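Side-chain contacts in VP5 (Halorubrum pleomorphic virus 2, PDB 6QGI), which is the envelope protein of a haloarchaeal pleomorphic virus and probably drives fusion of the viral membrane with that of the host cell: residues 121-124 / 125-129; 184-188 / 189-193; 227-230 / 231-234. One frame throughout, in Å; residues are numbered along the deposited sequence.

Contact 1 (121-124 / 125-129); sequences VAEL and DSILS
With chi1 at 54°, Ser126 tucks its hydroxyl between its own backbone N and carbonyl carbon, which turns OG back onto the carbonyl of Glu123 in the preceding helical turn. Leu128 adopts the other sense of rotation, chi1 -57°, with CG beside the backbone N, and one of its methyl branches is thereby carried back over Leu124. Ser126 OG donates to Glu123 O at 2.8 Å, but it arrives from above the carbonyl plane and well off any lone pair. The regular helical donor, Ile127 N, lies 3.0 Å from Glu123 O and approaches from the same face of the carbonyl, so a single oxygen is gripped by two donors. The bond from Ile127 N is bent, and a second, weak bond from the same N-H goes to Leu124 O. At the next residue the geometry is regular: Leu128 N meets Leu124 O at 2.9 Å, almost straight at 172°. The two leucines touch through Leu124 CG and Leu128 CD1, 4.0 Å apart, their side chains crossing at a slant. Ile127 runs its CD1 back along the stem of Glu123, 4.3 Å from Glu123 CG. The glutamate's carboxylate is engaged beyond this turn, in a salt bridge with Arg51 and a bond from the backbone N of Asp29. Ser129 also turns its hydroxyl onto the main chain, but four residues back, OG donating to Asp125 O at 2.9 Å. Leu124 and Leu128 pack on Ala158 of strand 155-159, whereas Ile127 meets Val44 and Thr47 of helix 37-60. The arrangement is that of a long helix packed between a strand and a neighbouring helix, with serine hydroxyls folded back onto main-chain carbonyls one turn earlier.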
loop_
_atom_site.group_PDB
_atom_site.type_symbol
_atom_site.label_atom_id
_atom_site.label_comp_id
_atom_site.label_asym_id
_atom_site.label_seq_id
_atom_site.Cartn_x
_atom_site.Cartn_y
_atom_site.Cartn_z
ATOM N N VAL A 121 4.916 6.246 15.824
ATOM C CA VAL A 121 5.767 6.662 16.954
ATOM C C VAL A 121 4.899 6.774 18.226
ATOM O O VAL A 121 5.326 6.310 19.286
ATOM C CB VAL A 121 6.562 7.973 16.663
ATOM C CG1 VAL A 121 7.396 8.407 17.869
ATOM C CG2 VAL A 121 7.457 7.815 15.440
ATOM N N ALA A 122 3.681 7.363 18.108
ATOM C CA ALA A 122 2.723 7.507 19.215
ATOM C C ALA A 122 2.331 6.135 19.785
ATOM O O ALA A 122 2.308 5.954 21.007
ATOM C CB ALA A 122 1.484 8.252 18.743
ATOM N N GLU A 123 2.049 5.171 18.886
ATOM C CA GLU A 123 1.699 3.787 19.213
ATOM C C GLU A 123 2.884 3.090 19.868
ATOM O O GLU A 123 2.684 2.330 20.820
ATOM C CB GLU A 123 1.278 3.051 17.938
ATOM C CG GLU A 123 0.663 1.687 18.154
ATOM C CD GLU A 123 0.353 0.997 16.845
ATOM O OE1 GLU A 123 -0.823 0.628 16.633
ATOM O OE2 GLU A 123 1.286 0.824 16.030
ATOM N N LEU A 124 4.114 3.356 19.364
ATOM C CA LEU A 124 5.352 2.805 19.911
ATOM C C LEU A 124 5.558 3.322 21.329
ATOM O O LEU A 124 5.936 2.543 22.200
ATOM C CB LEU A 124 6.571 3.137 19.018
ATOM C CG LEU A 124 7.956 2.648 19.497
ATOM C CD1 LEU A 124 8.031 1.125 19.563
ATOM C CD2 LEU A 124 9.066 3.194 18.620
ATOM N N ASP A 125 5.270 4.624 21.567
ATOM C CA ASP A 125 5.402 5.252 22.880
ATOM C C ASP A 125 4.491 4.569 23.902
ATOM O O ASP A 125 4.944 4.285 25.015
ATOM C CB ASP A 125 5.113 6.758 22.807
ATOM C CG ASP A 125 5.376 7.503 24.110
ATOM O OD1 ASP A 125 6.467 7.305 24.706
ATOM O OD2 ASP A 125 4.496 8.291 24.530
ATOM N N SER A 126 3.237 4.259 23.507
ATOM C CA SER A 126 2.278 3.568 24.370
ATOM C C SER A 126 2.637 2.076 24.518
ATOM O O SER A 126 2.266 1.483 25.528
ATOM C CB SER A 126 0.843 3.755 23.887
ATOM O OG SER A 126 0.668 3.389 22.530
ATOM N N ILE A 127 3.398 1.486 23.558
ATOM C CA ILE A 127 3.904 0.109 23.675
ATOM C C ILE A 127 4.970 0.117 24.777
ATOM O O ILE A 127 4.857 -0.641 25.742
ATOM C CB ILE A 127 4.457 -0.476 22.338
ATOM C CG1 ILE A 127 3.327 -0.853 21.362
ATOM C CG2 ILE A 127 5.384 -1.677 22.589
ATOM C CD1 ILE A 127 3.729 -0.793 19.865
ATOM N N LEU A 128 5.973 1.022 24.648
ATOM C CA LEU A 128 7.084 1.191 25.591
ATOM C C LEU A 128 6.579 1.549 27.002
ATOM O O LEU A 128 7.261 1.232 27.972
ATOM C CB LEU A 128 8.097 2.247 25.096
ATOM C CG LEU A 128 8.746 2.027 23.718
ATOM C CD1 LEU A 128 9.384 3.297 23.212
ATOM C CD2 LEU A 128 9.763 0.920 23.740
ATOM N N SER A 129 5.387 2.180 27.116
ATOM C CA SER A 129 4.762 2.497 28.401
ATOM C C SER A 129 4.248 1.205 29.027
ATOM O O SER A 129 4.622 0.880 30.154
ATOM C CB SER A 129 3.627 3.504 28.230
ATOM O OG SER A 129 4.096 4.767 27.790
#

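Contact 2 (184-188 / 189-193); sequences VDRGT and ESYYY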
loop_
_atom_site.group_PDB
_atom_site.type_symbol
_atom_site.label_atom_id
_atom_site.label_comp_id
_atom_site.label_asym_id
_atom_site.label_seq_id
_atom_site.Cartn_x
_atom_site.Cartn_y
_atom_site.Cartn_z
ATOM N N VAL A 184 17.262 6.697 20.256
ATOM C CA VAL A 184 18.236 5.690 20.683
ATOM C C VAL A 184 19.113 6.369 21.722
ATOM O O VAL A 184 19.914 7.230 21.357
ATOM C CB VAL A 184 19.071 5.079 19.520
ATOM C CG1 VAL A 184 20.053 4.025 20.037
ATOM C CG2 VAL A 184 18.177 4.488 18.441
ATOM N N ASP A 185 18.924 6.031 23.012
ATOM C CA ASP A 185 19.700 6.609 24.114
ATOM C C ASP A 185 21.130 6.067 24.089
ATOM O O ASP A 185 21.333 4.851 24.029
ATOM C CB ASP A 185 19.031 6.322 25.468
ATOM C CG ASP A 185 19.586 7.111 26.640
ATOM O OD1 ASP A 185 20.648 6.721 27.172
ATOM O OD2 ASP A 185 18.944 8.103 27.045
ATOM N N ARG A 186 22.115 6.982 24.078
ATOM C CA ARG A 186 23.550 6.663 24.078
ATOM C C ARG A 186 24.222 7.384 25.268
ATOM O O ARG A 186 25.418 7.695 25.234
ATOM C CB ARG A 186 24.194 7.060 22.728
ATOM C CG ARG A 186 23.575 6.374 21.509
ATOM C CD ARG A 186 24.412 6.535 20.256
ATOM N NE ARG A 186 25.349 5.423 20.067
ATOM C CZ ARG A 186 26.673 5.526 20.149
ATOM N NH1 ARG A 186 27.244 6.694 20.410
ATOM N NH2 ARG A 186 27.438 4.457 19.960
ATOM N N GLY A 187 23.424 7.624 26.310
ATOM C CA GLY A 187 23.820 8.349 27.510
ATOM C C GLY A 187 23.435 9.807 27.376
ATOM O O GLY A 187 22.250 10.123 27.225
ATOM N N THR A 188 24.443 10.705 27.396
ATOM C CA THR A 188 24.256 12.158 27.231
ATOM C C THR A 188 23.828 12.449 25.784
ATOM O O THR A 188 22.928 13.260 25.552
ATOM C CB THR A 188 25.528 12.929 27.629
ATOM O OG1 THR A 188 26.673 12.295 27.054
ATOM C CG2 THR A 188 25.700 13.030 29.136
ATOM N N GLU A 189 24.465 11.752 24.828
ATOM C CA GLU A 189 24.182 11.804 23.395
ATOM C C GLU A 189 22.982 10.881 23.114
ATOM O O GLU A 189 22.731 9.954 23.888
ATOM C CB GLU A 189 25.443 11.359 22.618
ATOM C CG GLU A 189 25.379 11.472 21.101
ATOM C CD GLU A 189 26.253 10.481 20.350
ATOM O OE1 GLU A 189 26.203 9.273 20.677
ATOM O OE2 GLU A 189 26.977 10.908 19.422
ATOM N N SER A 190 22.220 11.156 22.042
ATOM C CA SER A 190 21.062 10.354 21.638
ATOM C C SER A 190 20.829 10.454 20.135
ATOM O O SER A 190 21.140 11.484 19.536
ATOM C CB SER A 190 19.809 10.787 22.394
ATOM O OG SER A 190 19.945 10.549 23.786
ATOM N N TYR A 191 20.289 9.390 19.522
ATOM C CA TYR A 191 19.988 9.390 18.087
ATOM C C TYR A 191 18.495 9.533 17.884
ATOM O O TYR A 191 17.728 8.801 18.503
ATOM C CB TYR A 191 20.506 8.117 17.384
ATOM C CG TYR A 191 22.011 8.018 17.235
ATOM C CD1 TYR A 191 22.841 9.102 17.490
ATOM C CD2 TYR A 191 22.601 6.832 16.797
ATOM C CE1 TYR A 191 24.222 9.013 17.343
ATOM C CE2 TYR A 191 23.983 6.738 16.629
ATOM C CZ TYR A 191 24.789 7.827 16.903
ATOM O OH TYR A 191 26.150 7.724 16.753
ATOM N N TYR A 192 18.081 10.477 17.033
ATOM C CA TYR A 192 16.666 10.701 16.762
ATOM C C TYR A 192 16.369 10.385 15.302
ATOM O O TYR A 192 17.082 10.851 14.414
ATOM C CB TYR A 192 16.261 12.138 17.127
ATOM C CG TYR A 192 16.522 12.493 18.577
ATOM C CD1 TYR A 192 15.562 12.265 19.556
ATOM C CD2 TYR A 192 17.726 13.077 18.967
ATOM C CE1 TYR A 192 15.786 12.613 20.886
ATOM C CE2 TYR A 192 17.970 13.414 20.297
ATOM C CZ TYR A 192 16.995 13.182 21.254
ATOM O OH TYR A 192 17.227 13.517 22.568
ATOM N N TYR A 193 15.345 9.554 15.062
ATOM C CA TYR A 193 14.951 9.136 13.718
ATOM C C TYR A 193 13.584 9.654 13.353
ATOM O O TYR A 193 12.639 9.525 14.131
ATOM C CB TYR A 193 14.947 7.602 13.566
ATOM C CG TYR A 193 16.216 6.886 13.980
ATOM C CD1 TYR A 193 17.471 7.414 13.696
ATOM C CD2 TYR A 193 16.155 5.631 14.586
ATOM C CE1 TYR A 193 18.635 6.741 14.053
ATOM C CE2 TYR A 193 17.314 4.937 14.916
ATOM C CZ TYR A 193 18.549 5.494 14.649
ATOM O OH TYR A 193 19.680 4.819 15.018
#
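Glu189, just after the turn, extends its chain alongside that of Arg186, with CG anti to the backbone N (chi1 -175°), and the two side chains run in the same direction. Arg186 NH1 and Glu189 OE1 form a salt bridge of 2.8 Å; the nitrogen meets the syn lone pair of the carboxylate, while OE1 sits at the guanidinium edge, in its plane. The two flat groups are nonetheless twisted 55° apart. Ser190 comes next, on the face of the sheet that carries Asp185, with which it forms a non-hydrogen-bonded antiparallel pair; its CA lies 3.3 Å from Val184 O, a CA-H...O contact. Asp185 itself turns toward the tip of the hairpin, where its OD1 accepts from Gly187 N at 3.0 Å, an Asx turn, although the carboxylate of Glu154 lies close to the same oxygen. Tyr191 pairs with Val184 through two backbone bonds, Val184 N to Tyr191 O at 2.8 Å and Tyr191 N to Val184 O at 2.9 Å. Its ring lies under the bent chain of Arg186: CD stands over the ring centre, 3.6 Å from the Tyr191 centroid, in a CH-pi contact. The guanidinium continues nearly parallel to the ring, with planes 10° apart, and has Tyr191 OH over one of its faces. That hydroxyl is bonded to Asp202. Tyr193 finally slants across Val184, bringing its CE2 to 3.7 Å from Val184 CG2, while its hydroxyl is held by the backbone N of Leu206. The ring of Tyr191 thus supports the arginine's aliphatic part and probably limits the guanidinium's rotation, while the carboxylate engages its edge. At this exposed hairpin tip solvent probably weakens the salt bridge, and the CH-pi contact adds to it.

Contact 3 (227-230 / 231-234); sequences NWKP and IYDE
The carboxylate of Asp233 and the ring of Tyr232 both meet Lys229, one helical turn back. The ammonium lies at the rim of the Tyr232 ring, near its plane, with Lys229 NZ 4.1 Å from Tyr232 CD2, so this is not a cation-pi stack. At the carboxylate the same nitrogen forms a salt bridge, Lys229 NZ to Asp233 OD1 at 2.8 Å, using the syn lone pair of that oxygen. The indole of Trp228, the third flat group, turns off the other way: it packs edge-to-face with Trp117 and also meets the ring of Phe113, both on helix 91-133. Lys229 reaches the aspartate by starting straight and then bending at chi2 (63°), which draws the rest of the chain along the helix and across the carboxylate; its CE comes 3.3 Å from Asp233 OD2. The ammonium is shared with the carbonyl of Met196, its strongest polar partner, which links the helix to a neighbouring loop. In the backbone, Asp233 N bonds to Lys229 O at 3.0 Å, almost straight at 170°. Tyr232 N likewise reaches Trp228 O. Pro230 has no N-H to give to the turn before it, and the helix is kinked there, yet its carbonyl still accepts from Glu234 N at 3.1 Å. A water donates to Glu234 OE1 at 2.7 Å and, only weakly, to Pro230 O. Near the kink Ile231 folds its CD1 back to 3.3 Å from Asn227 O, while its side chain is buried against Ile59, Phe113 and Leu66. Such a lysine-aspartate pair four residues apart is a classic i to i+4 salt bridge, here near the start of a proline-kinked helix whose buried side packs into a bundle of long helices.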
loop_
_atom_site.group_PDB
_atom_site.type_symbol
_atom_site.label_atom_id
_atom_site.label_comp_id
_atom_site.label_asym_id
_atom_site.label_seq_id
_atom_site.Cartn_x
_atom_site.Cartn_y
_atom_site.Cartn_z
ATOM N N ASN A 227 13.801 3.490 5.267
ATOM C CA ASN A 227 12.764 3.156 4.288
ATOM C C ASN A 227 11.849 4.354 4.013
ATOM O O ASN A 227 11.195 4.396 2.973
ATOM C CB ASN A 227 11.940 1.963 4.768
ATOM C CG ASN A 227 12.683 0.650 4.774
ATOM O OD1 ASN A 227 13.753 0.495 4.172
ATOM N ND2 ASN A 227 12.111 -0.336 5.450
ATOM N N TRP A 228 11.820 5.323 4.937
ATOM C CA TRP A 228 11.004 6.532 4.861
ATOM C C TRP A 228 11.780 7.704 4.240
ATOM O O TRP A 228 11.180 8.515 3.536
ATOM C CB TRP A 228 10.501 6.900 6.261
ATOM C CG TRP A 228 9.467 5.952 6.799
ATOM C CD1 TRP A 228 9.667 4.671 7.230
ATOM C CD2 TRP A 228 8.065 6.213 6.946
ATOM N NE1 TRP A 228 8.476 4.119 7.645
ATOM C CE2 TRP A 228 7.475 5.045 7.481
ATOM C CE3 TRP A 228 7.252 7.333 6.700
ATOM C CZ2 TRP A 228 6.108 4.968 7.775
ATOM C CZ3 TRP A 228 5.896 7.246 6.968
ATOM C CH2 TRP A 228 5.336 6.075 7.501
ATOM N N LYS A 229 13.110 7.777 4.479
ATOM C CA LYS A 229 14.002 8.813 3.940
ATOM C C LYS A 229 13.986 8.848 2.389
ATOM O O LYS A 229 13.849 9.955 1.862
ATOM C CB LYS A 229 15.441 8.662 4.474
ATOM C CG LYS A 229 16.452 9.666 3.925
ATOM C CD LYS A 229 16.121 11.100 4.296
ATOM C CE LYS A 229 17.252 12.035 3.968
ATOM N NZ LYS A 229 16.797 13.452 3.977
ATOM N N PRO A 230 14.083 7.720 1.627
ATOM C CA PRO A 230 14.024 7.834 0.158
ATOM C C PRO A 230 12.685 8.389 -0.339
ATOM O O PRO A 230 12.688 9.146 -1.311
ATOM C CB PRO A 230 14.231 6.393 -0.325
ATOM C CG PRO A 230 14.856 5.688 0.813
ATOM C CD PRO A 230 14.247 6.308 2.024
ATOM N N ILE A 231 11.553 8.033 0.326
ATOM C CA ILE A 231 10.213 8.511 -0.049
ATOM C C ILE A 231 10.117 10.025 0.217
ATOM O O ILE A 231 9.629 10.747 -0.654
ATOM C CB ILE A 231 9.061 7.726 0.636
ATOM C CG1 ILE A 231 9.197 6.221 0.381
ATOM C CG2 ILE A 231 7.689 8.230 0.154
ATOM C CD1 ILE A 231 8.474 5.351 1.340
ATOM N N TYR A 232 10.607 10.503 1.395
ATOM C CA TYR A 232 10.619 11.928 1.747
ATOM C C TYR A 232 11.449 12.733 0.735
ATOM O O TYR A 232 10.980 13.769 0.267
ATOM C CB TYR A 232 11.149 12.179 3.186
ATOM C CG TYR A 232 11.496 13.635 3.433
ATOM C CD1 TYR A 232 10.500 14.584 3.647
ATOM C CD2 TYR A 232 12.815 14.084 3.339
ATOM C CE1 TYR A 232 10.804 15.936 3.784
ATOM C CE2 TYR A 232 13.130 15.435 3.473
ATOM C CZ TYR A 232 12.122 16.358 3.704
ATOM O OH TYR A 232 12.426 17.693 3.848
ATOM N N ASP A 233 12.694 12.277 0.447
ATOM C CA ASP A 233 13.648 12.909 -0.473
ATOM C C ASP A 233 13.070 13.052 -1.872
ATOM O O ASP A 233 13.212 14.123 -2.460
ATOM C CB ASP A 233 14.971 12.120 -0.534
ATOM C CG ASP A 233 15.890 12.298 0.656
ATOM O OD1 ASP A 233 15.645 13.223 1.463
ATOM O OD2 ASP A 233 16.867 11.521 0.773
ATOM N N GLU A 234 12.414 11.989 -2.394
ATOM C CA GLU A 234 11.764 11.980 -3.710
ATOM C C GLU A 234 10.569 12.941 -3.702
ATOM O O GLU A 234 10.371 13.660 -4.678
ATOM C CB GLU A 234 11.327 10.554 -4.104
ATOM C CG GLU A 234 11.022 10.382 -5.586
ATOM C CD GLU A 234 10.667 8.974 -6.035
ATOM O OE1 GLU A 234 11.364 8.017 -5.628
ATOM O OE2 GLU A 234 9.701 8.832 -6.821
HETATM O O HOH W 1 11.522 6.629 -3.276
#

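The three contacts follow one another along the chain without nesting or crossing. Contact 1 joins successive turns late in helix 91-133 and closes no loop. The chain then enters a small antiparallel sheet, where contact 2 closes the hairpin of strands 176-186 and 189-193. Contact 3 again links successive turns, early in helix 225-253. Their centres lie 17 to 23 Å apart and none touches another. The fold connects them indirectly: strand 155-159, against which contact 1 packs, pairs with the strand 176-186 of contact 2, while Trp228 of contact 3 rests on Trp117, one turn before contact 1. Sheet and helical bundle are thereby joined within the N-terminal envelope-protein region.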